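Local coordinates for protein protease LasA (Pseudomonas aeruginosa, PDB 3IT5) that cleaves pentaglycine cross-links of staphylococcal peptidoglycan as a secreted zinc metallopeptidase of the M23 family and takes part in elastin degradation, at residues A[9-14]-A[175-180]; A[139-144]-A[160-165]. One frame throughout, in Å; residues are numbered along the deposited sequence.

Contact 1: A[9-14]-A[175-180]; sequences LPWRQG and LYNPGL
Asn177 pushes its side chain into the bend formed by Leu9 to Gln13, and this is the tight half of the contact. CG, anti to the backbone N (chi1 -178°), is directed into the bend; from it ND2 lies 2.6 Å from Trp11 O, a weak bond at 124°, and 3.2 Å from Leu9 O, while Gln8 OE1, just before the segment, also accepts from ND2. Asn177 CB sits 3.5 Å from Trp11 NE1, with ring and amide planes nearly perpendicular. Asn177 OD1 accepts from Gly179 N, an Asx turn, and also from a water that links it to Leu9 N. Leu9 CD1 meets Leu175 CD2 at 3.9 Å, the side chains crossing at about a right angle, while Leu175 O lies in plane at the indole edge, 3.2 Å from Trp11 CZ2. The backbone bond from Gly14 N to Asn177 O, 2.8 Å and 178°, is almost straight. Toward solvent the fit is looser: the Gln13 side chain runs past Pro178 O, CD 3.2 Å from it, and a water joins Gln13 OE1 to Leu180 N. The contact joins the N-terminal loop to strand 175-176, which pairs with strand 16-19, and the loop after it; Trp11 stacks on Trp17 of strand 16-19.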
ATOM      1  N   LEU A   9       6.370   2.013   4.177  1.00  5.88           N
ATOM      2  CA  LEU A   9       5.796   1.431   2.959  1.00  5.48           C
ATOM      3  C   LEU A   9       5.468  -0.058   3.167  1.00  5.24           C
ATOM      4  O   LEU A   9       6.183  -0.749   3.903  1.00  5.00           O
ATOM      5  CB  LEU A   9       6.757   1.617   1.777  1.00  5.16           C
ATOM      6  CG  LEU A   9       7.096   3.064   1.396  1.00  5.31           C
ATOM      7  CD1 LEU A   9       8.421   3.137   0.623  1.00  5.02           C
ATOM      8  CD2 LEU A   9       5.954   3.721   0.608  1.00  4.24           C
ATOM      9  N   PRO A  10       4.390  -0.556   2.518  1.00  5.13           N
ATOM     10  CA  PRO A  10       3.893  -1.922   2.757  1.00  5.05           C
ATOM     11  C   PRO A  10       4.677  -3.050   2.066  1.00  5.18           C
ATOM     12  O   PRO A  10       4.076  -3.994   1.534  1.00  4.92           O
ATOM     13  CB  PRO A  10       2.447  -1.855   2.245  1.00  4.87           C
ATOM     14  CG  PRO A  10       2.495  -0.846   1.158  1.00  4.56           C
ATOM     15  CD  PRO A  10       3.519   0.182   1.581  1.00  4.95           C
ATOM     16  N   TRP A  11       6.005  -2.940   2.061  1.00  5.36           N
ATOM     17  CA  TRP A  11       6.876  -4.061   1.711  1.00  5.68           C
ATOM     18  C   TRP A  11       8.083  -4.107   2.642  1.00  6.05           C
ATOM     19  O   TRP A  11       8.314  -3.169   3.404  1.00  5.94           O
ATOM     20  CB  TRP A  11       7.303  -4.028   0.241  1.00  5.74           C
ATOM     21  CG  TRP A  11       7.933  -2.749  -0.237  1.00  5.61           C
ATOM     22  CD1 TRP A  11       9.255  -2.406  -0.175  1.00  6.38           C
ATOM     23  CD2 TRP A  11       7.267  -1.660  -0.892  1.00  5.25           C
ATOM     24  NE1 TRP A  11       9.452  -1.165  -0.741  1.00  5.58           N
ATOM     25  CE2 TRP A  11       8.247  -0.686  -1.188  1.00  5.23           C
ATOM     26  CE3 TRP A  11       5.934  -1.411  -1.254  1.00  5.43           C
ATOM     27  CZ2 TRP A  11       7.940   0.516  -1.832  1.00  4.50           C
ATOM     28  CZ3 TRP A  11       5.627  -0.209  -1.889  1.00  4.92           C
ATOM     29  CH2 TRP A  11       6.628   0.737  -2.173  1.00  5.62           C
ATOM     30  N   ARG A  12       8.830  -5.207   2.588  1.00  6.41           N
ATOM     31  CA  ARG A  12       9.963  -5.422   3.485  1.00  7.15           C
ATOM     32  C   ARG A  12      10.958  -4.265   3.484  1.00  7.10           C
ATOM     33  O   ARG A  12      11.313  -3.731   2.434  1.00  6.88           O
ATOM     34  CB  ARG A  12      10.700  -6.707   3.128  1.00  7.25           C
ATOM     35  CG  ARG A  12       9.990  -7.995   3.508  1.00  8.99           C
ATOM     36  CD  ARG A  12      10.619  -9.143   2.742  1.00 11.23           C
ATOM     37  NE  ARG A  12      10.355 -10.441   3.357  1.00 14.06           N
ATOM     38  CZ  ARG A  12      10.935 -11.582   2.987  1.00 14.96           C
ATOM     39  NH1 ARG A  12      11.826 -11.594   2.000  1.00 14.87           N
ATOM     40  NH2 ARG A  12      10.626 -12.712   3.613  1.00 15.63           N
ATOM     41  N   GLN A  13      11.403  -3.896   4.681  1.00  7.28           N
ATOM     42  CA  GLN A  13      12.447  -2.896   4.855  1.00  7.35           C
ATOM     43  C   GLN A  13      13.720  -3.333   4.124  1.00  7.33           C
ATOM     44  O   GLN A  13      14.090  -4.510   4.158  1.00  7.32           O
ATOM     45  CB  GLN A  13      12.726  -2.722   6.342  1.00  7.53           C
ATOM     46  CG  GLN A  13      13.193  -1.343   6.725  1.00  8.56           C
ATOM     47  CD  GLN A  13      13.534  -1.241   8.190  1.00  9.44           C
ATOM     48  OE1 GLN A  13      12.675  -0.937   9.019  1.00  9.62           O
ATOM     49  NE2 GLN A  13      14.789  -1.519   8.526  1.00 10.19           N
ATOM     50  N   GLY A  14      14.379  -2.388   3.458  1.00  7.33           N
ATOM     51  CA  GLY A  14      15.619  -2.676   2.728  1.00  7.18           C
ATOM     52  C   GLY A  14      15.406  -3.047   1.269  1.00  7.17           C
ATOM     53  O   GLY A  14      16.372  -3.249   0.520  1.00  6.97           O
ATOM     54  N   LEU A 175      11.220   2.284  -5.334  1.00  8.54           N
ATOM     55  CA  LEU A 175      11.086   3.128  -4.151  1.00  8.10           C
ATOM     56  C   LEU A 175      11.629   2.398  -2.926  1.00  7.88           C
ATOM     57  O   LEU A 175      10.975   1.499  -2.390  1.00  7.88           O
ATOM     58  CB  LEU A 175       9.616   3.525  -3.940  1.00  8.03           C
ATOM     59  CG  LEU A 175       9.273   4.611  -2.916  1.00  8.03           C
ATOM     60  CD1 LEU A 175       9.932   5.932  -3.298  1.00  7.64           C
ATOM     61  CD2 LEU A 175       7.759   4.778  -2.805  1.00  8.06           C
ATOM     62  N   TYR A 176      12.830   2.783  -2.494  1.00  7.63           N
ATOM     63  CA  TYR A 176      13.479   2.157  -1.337  1.00  7.26           C
ATOM     64  C   TYR A 176      12.707   2.402  -0.046  1.00  7.18           C
ATOM     65  O   TYR A 176      12.288   3.523   0.229  1.00  7.00           O
ATOM     66  CB  TYR A 176      14.933   2.633  -1.177  1.00  6.97           C
ATOM     67  CG  TYR A 176      15.669   1.928  -0.050  1.00  6.69           C
ATOM     68  CD1 TYR A 176      15.807   2.529   1.205  1.00  6.41           C
ATOM     69  CD2 TYR A 176      16.202   0.652  -0.231  1.00  6.19           C
ATOM     70  CE1 TYR A 176      16.471   1.884   2.250  1.00  5.99           C
ATOM     71  CE2 TYR A 176      16.870  -0.003   0.803  1.00  6.77           C
ATOM     72  CZ  TYR A 176      16.998   0.621   2.041  1.00  7.00           C
ATOM     73  OH  TYR A 176      17.654  -0.019   3.069  1.00  7.27           O
ATOM     74  N   ASN A 177      12.529   1.336   0.732  1.00  7.28           N
ATOM     75  CA  ASN A 177      11.847   1.404   2.021  1.00  7.26           C
ATOM     76  C   ASN A 177      12.845   1.332   3.179  1.00  7.35           C
ATOM     77  O   ASN A 177      13.342   0.253   3.502  1.00  7.42           O
ATOM     78  CB  ASN A 177      10.809   0.278   2.137  1.00  7.06           C
ATOM     79  CG  ASN A 177      10.033   0.320   3.448  1.00  6.63           C
ATOM     80  OD1 ASN A 177      10.039   1.326   4.161  1.00  6.68           O
ATOM     81  ND2 ASN A 177       9.352  -0.772   3.764  1.00  5.77           N
ATOM     82  N   PRO A 178      13.143   2.487   3.810  1.00  7.65           N
ATOM     83  CA  PRO A 178      14.100   2.492   4.919  1.00  7.68           C
ATOM     84  C   PRO A 178      13.483   2.086   6.264  1.00  7.99           C
ATOM     85  O   PRO A 178      14.215   1.755   7.199  1.00  7.75           O
ATOM     86  CB  PRO A 178      14.593   3.942   4.945  1.00  7.74           C
ATOM     87  CG  PRO A 178      13.479   4.740   4.372  1.00  7.43           C
ATOM     88  CD  PRO A 178      12.653   3.842   3.488  1.00  7.51           C
ATOM     89  N   GLY A 179      12.154   2.090   6.341  1.00  8.16           N
ATOM     90  CA  GLY A 179      11.434   1.741   7.566  1.00  8.49           C
ATOM     91  C   GLY A 179      10.598   2.897   8.075  1.00  8.77           C
ATOM     92  O   GLY A 179      10.245   3.800   7.310  1.00  8.66           O
ATOM     93  N   LEU A 180      10.278   2.871   9.366  1.00  8.85           N
ATOM     94  CA  LEU A 180       9.559   3.972   9.999  1.00  9.48           C
ATOM     95  C   LEU A 180      10.467   5.178  10.156  1.00  9.91           C
ATOM     96  O   LEU A 180      11.641   5.034  10.491  1.00  9.80           O
ATOM     97  CB  LEU A 180       9.017   3.567  11.374  1.00  9.19           C
ATOM     98  CG  LEU A 180       7.934   2.492  11.470  1.00  8.93           C
ATOM     99  CD1 LEU A 180       7.746   2.075  12.922  1.00  8.43           C
ATOM    100  CD2 LEU A 180       6.621   2.977  10.875  1.00  8.46           C
TER
HETATM  101  O   HOH W   1       8.862   3.510   4.305  1.00  2.82           O
HETATM  102  O   HOH W   2      11.599   1.129  10.982  1.00  2.00           O

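Contact 2: A[139-144]-A[160-165]; sequences FGPYRI and FYNQSA
Tyr142 to Ile144 run antiparallel to Phe160 to Asn162, the short strand axes 4.2 Å apart at closest and 149° between directions, with Arg143 and Tyr161 as the hydrogen-bonded pair (Arg143 N to Tyr161 O and Tyr161 N to Arg143 O, both 2.8 Å). On one face lie Tyr142, Ile144, Phe160 and Asn162. Tyr142 CG is anti to the carbonyl carbon (chi1 -53°), and the side chain crosses that of Phe160 at about a right angle, CD1 4.0 Å from Phe160 CB, while Pro141 CG lies over the centre of the tyrosine ring. Ile144 and Phe160 instead lie side by side, Ile144 CD1 3.9 Å from Phe160 CZ. These are the two central strands of a four-stranded antiparallel sheet flanked by 138-139 and 168-169; a type II' turn with Gly140 and Pro141 at its corners closes a beta hairpin between strands 138-139 and 142-145, Phe139 and Tyr142 bonding each other both ways. Where the pairing ends, Pro141 O takes two bonds from Gln163, from N and from NE2 (2.8 Å), which reach it from opposite faces of its carbonyl plane; NE2 also bonds Ser138 OG. The Gln163 side chain crosses that of Arg143 at about a right angle, with OE1 3.1 Å from Arg143 NE. Asn162 OD1 accepts from Ser164 N in the carbonyl plane, an Asx turn. A water bridges Asn162 ND2 and Tyr142 OH, which is also hydrogen-bonded to Tyr176 O.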
ATOM      1  N   PHE A 139       5.002   7.942   4.580  1.00  7.93           N
ATOM      2  CA  PHE A 139       5.351   6.534   4.632  1.00  8.04           C
ATOM      3  C   PHE A 139       6.865   6.500   4.654  1.00  8.34           C
ATOM      4  O   PHE A 139       7.512   6.720   3.627  1.00  8.32           O
ATOM      5  CB  PHE A 139       4.800   5.797   3.412  1.00  7.86           C
ATOM      6  CG  PHE A 139       3.300   5.763   3.360  1.00  7.46           C
ATOM      7  CD1 PHE A 139       2.598   6.701   2.611  1.00  6.99           C
ATOM      8  CD2 PHE A 139       2.588   4.805   4.078  1.00  7.17           C
ATOM      9  CE1 PHE A 139       1.206   6.682   2.566  1.00  6.53           C
ATOM     10  CE2 PHE A 139       1.197   4.776   4.043  1.00  6.83           C
ATOM     11  CZ  PHE A 139       0.503   5.721   3.283  1.00  6.91           C
ATOM     12  N   GLY A 140       7.422   6.267   5.841  1.00  8.25           N
ATOM     13  CA  GLY A 140       8.845   6.505   6.079  1.00  8.43           C
ATOM     14  C   GLY A 140       9.124   7.993   5.930  1.00  8.54           C
ATOM     15  O   GLY A 140       8.330   8.816   6.396  1.00  8.24           O
ATOM     16  N   PRO A 141      10.239   8.351   5.260  1.00  8.58           N
ATOM     17  CA  PRO A 141      10.568   9.757   5.025  1.00  8.60           C
ATOM     18  C   PRO A 141       9.688  10.414   3.953  1.00  8.64           C
ATOM     19  O   PRO A 141       9.637  11.645   3.876  1.00  8.57           O
ATOM     20  CB  PRO A 141      12.026   9.697   4.552  1.00  8.70           C
ATOM     21  CG  PRO A 141      12.143   8.357   3.892  1.00  8.66           C
ATOM     22  CD  PRO A 141      11.262   7.442   4.706  1.00  8.57           C
ATOM     23  N   TYR A 142       9.008   9.597   3.144  1.00  8.45           N
ATOM     24  CA  TYR A 142       8.233  10.087   1.996  1.00  8.50           C
ATOM     25  C   TYR A 142       6.895  10.710   2.381  1.00  8.88           C
ATOM     26  O   TYR A 142       6.098  10.100   3.107  1.00  8.78           O
ATOM     27  CB  TYR A 142       7.973   8.968   0.980  1.00  8.15           C
ATOM     28  CG  TYR A 142       9.201   8.219   0.520  1.00  7.45           C
ATOM     29  CD1 TYR A 142      10.162   8.834  -0.283  1.00  6.72           C
ATOM     30  CD2 TYR A 142       9.393   6.886   0.874  1.00  6.80           C
ATOM     31  CE1 TYR A 142      11.296   8.140  -0.706  1.00  6.49           C
ATOM     32  CE2 TYR A 142      10.520   6.186   0.458  1.00  6.34           C
ATOM     33  CZ  TYR A 142      11.465   6.820  -0.331  1.00  5.98           C
ATOM     34  OH  TYR A 142      12.574   6.130  -0.753  1.00  5.85           O
ATOM     35  N   ARG A 143       6.662  11.922   1.885  1.00  8.96           N
ATOM     36  CA  ARG A 143       5.348  12.549   1.919  1.00  9.43           C
ATOM     37  C   ARG A 143       4.752  12.441   0.523  1.00  9.33           C
ATOM     38  O   ARG A 143       5.384  12.825  -0.463  1.00  9.27           O
ATOM     39  CB  ARG A 143       5.446  14.019   2.338  1.00  9.54           C
ATOM     40  CG  ARG A 143       4.111  14.763   2.320  1.00 10.58           C
ATOM     41  CD  ARG A 143       4.291  16.259   2.535  1.00 12.31           C
ATOM     42  NE  ARG A 143       4.592  16.577   3.929  1.00 14.86           N
ATOM     43  CZ  ARG A 143       4.615  17.807   4.441  1.00 16.00           C
ATOM     44  NH1 ARG A 143       4.349  18.864   3.680  1.00 16.33           N
ATOM     45  NH2 ARG A 143       4.900  17.979   5.725  1.00 16.23           N
ATOM     46  N   ILE A 144       3.537  11.914   0.443  1.00  9.27           N
ATOM     47  CA  ILE A 144       2.881  11.707  -0.846  1.00  9.27           C
ATOM     48  C   ILE A 144       2.026  12.914  -1.255  1.00  9.16           C
ATOM     49  O   ILE A 144       1.301  13.494  -0.437  1.00  9.21           O
ATOM     50  CB  ILE A 144       2.081  10.367  -0.871  1.00  9.36           C
ATOM     51  CG1 ILE A 144       1.392  10.142  -2.223  1.00  9.92           C
ATOM     52  CG2 ILE A 144       1.082  10.295   0.273  1.00  9.95           C
ATOM     53  CD1 ILE A 144       0.964   8.693  -2.458  1.00 10.88           C
ATOM     54  N   PHE A 160       6.377  10.942  -4.513  1.00  8.09           N
ATOM     55  CA  PHE A 160       6.777  10.670  -3.142  1.00  8.07           C
ATOM     56  C   PHE A 160       7.955  11.592  -2.837  1.00  8.17           C
ATOM     57  O   PHE A 160       9.022  11.453  -3.437  1.00  7.76           O
ATOM     58  CB  PHE A 160       7.201   9.204  -2.992  1.00  8.04           C
ATOM     59  CG  PHE A 160       6.069   8.217  -3.137  1.00  8.53           C
ATOM     60  CD1 PHE A 160       5.501   7.624  -2.013  1.00  8.91           C
ATOM     61  CD2 PHE A 160       5.575   7.874  -4.395  1.00  8.75           C
ATOM     62  CE1 PHE A 160       4.453   6.711  -2.138  1.00  9.39           C
ATOM     63  CE2 PHE A 160       4.527   6.962  -4.532  1.00  9.10           C
ATOM     64  CZ  PHE A 160       3.967   6.379  -3.406  1.00  9.10           C
ATOM     65  N   TYR A 161       7.761  12.553  -1.934  1.00  8.13           N
ATOM     66  CA  TYR A 161       8.846  13.473  -1.589  1.00  8.16           C
ATOM     67  C   TYR A 161       9.564  13.044  -0.317  1.00  8.04           C
ATOM     68  O   TYR A 161       8.977  13.048   0.774  1.00  7.58           O
ATOM     69  CB  TYR A 161       8.355  14.926  -1.483  1.00  8.27           C
ATOM     70  CG  TYR A 161       9.442  15.905  -1.072  1.00  8.69           C
ATOM     71  CD1 TYR A 161      10.423  16.310  -1.979  1.00  8.63           C
ATOM     72  CD2 TYR A 161       9.496  16.416   0.227  1.00  8.65           C
ATOM     73  CE1 TYR A 161      11.426  17.201  -1.609  1.00  9.07           C
ATOM     74  CE2 TYR A 161      10.498  17.309   0.609  1.00  9.07           C
ATOM     75  CZ  TYR A 161      11.457  17.698  -0.316  1.00  9.12           C
ATOM     76  OH  TYR A 161      12.451  18.579   0.044  1.00  9.29           O
ATOM     77  N   ASN A 162      10.836  12.673  -0.472  1.00  7.88           N
ATOM     78  CA  ASN A 162      11.685  12.310   0.657  1.00  7.88           C
ATOM     79  C   ASN A 162      12.069  13.552   1.463  1.00  8.14           C
ATOM     80  O   ASN A 162      12.834  14.401   0.994  1.00  8.17           O
ATOM     81  CB  ASN A 162      12.935  11.557   0.175  1.00  7.84           C
ATOM     82  CG  ASN A 162      13.764  10.985   1.321  1.00  7.17           C
ATOM     83  OD1 ASN A 162      13.894  11.592   2.385  1.00  7.25           O
ATOM     84  ND2 ASN A 162      14.337   9.813   1.099  1.00  6.97           N
ATOM     85  N   GLN A 163      11.545  13.635   2.683  1.00  8.39           N
ATOM     86  CA  GLN A 163      11.712  14.810   3.543  1.00  8.69           C
ATOM     87  C   GLN A 163      13.060  14.844   4.273  1.00  8.92           C
ATOM     88  O   GLN A 163      13.371  15.809   4.975  1.00  8.97           O
ATOM     89  CB  GLN A 163      10.555  14.890   4.551  1.00  8.87           C
ATOM     90  CG  GLN A 163       9.174  14.977   3.895  1.00  8.75           C
ATOM     91  CD  GLN A 163       8.046  14.628   4.838  1.00  9.14           C
ATOM     92  OE1 GLN A 163       7.219  15.474   5.160  1.00  9.42           O
ATOM     93  NE2 GLN A 163       8.001  13.373   5.286  1.00  9.62           N
ATOM     94  N   SER A 164      13.853  13.793   4.092  1.00  9.06           N
ATOM     95  CA  SER A 164      15.155  13.672   4.740  1.00  9.41           C
ATOM     96  C   SER A 164      16.313  13.892   3.768  1.00  9.33           C
ATOM     97  O   SER A 164      17.441  14.141   4.196  1.00  9.44           O
ATOM     98  CB  SER A 164      15.282  12.304   5.422  1.00  9.32           C
ATOM     99  OG  SER A 164      16.620  12.056   5.829  1.00 10.49           O
ATOM    100  N   ALA A 165      16.022  13.800   2.469  1.00  9.31           N
ATOM    101  CA  ALA A 165      17.031  13.888   1.412  1.00  8.98           C
ATOM    102  C   ALA A 165      16.720  14.979   0.386  1.00  8.87           C
ATOM    103  O   ALA A 165      17.583  15.365  -0.408  1.00  8.67           O
ATOM    104  CB  ALA A 165      17.174  12.538   0.713  1.00  9.02           C
TER
HETATM  105  O   HOH W   3      14.730   7.804  -0.547  1.00  8.92           O

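In the fold
From the N terminus, the chain passes through 9-14 before entering strand 16-19 and the large antiparallel sheet, whose strands include the zinc ligands Asp36 and His122. It then reaches 139-144, and after 15 further residues 160-165 returns alongside, so contact 2 closes a short loop. Contact 1 closes a far longer one, 160 residues, when 175-180 comes back to the N-terminal loop; the shorter loop lies wholly within it and the two do not cross. Contact 2 pairs the central strands of the small sheet, whereas contact 1 ties the two end regions of the chain together beside strand 16-19. Direct packing, Pro178 CG on Pro141 CD and Leu9 CD2 on Phe139 CB, joins the two.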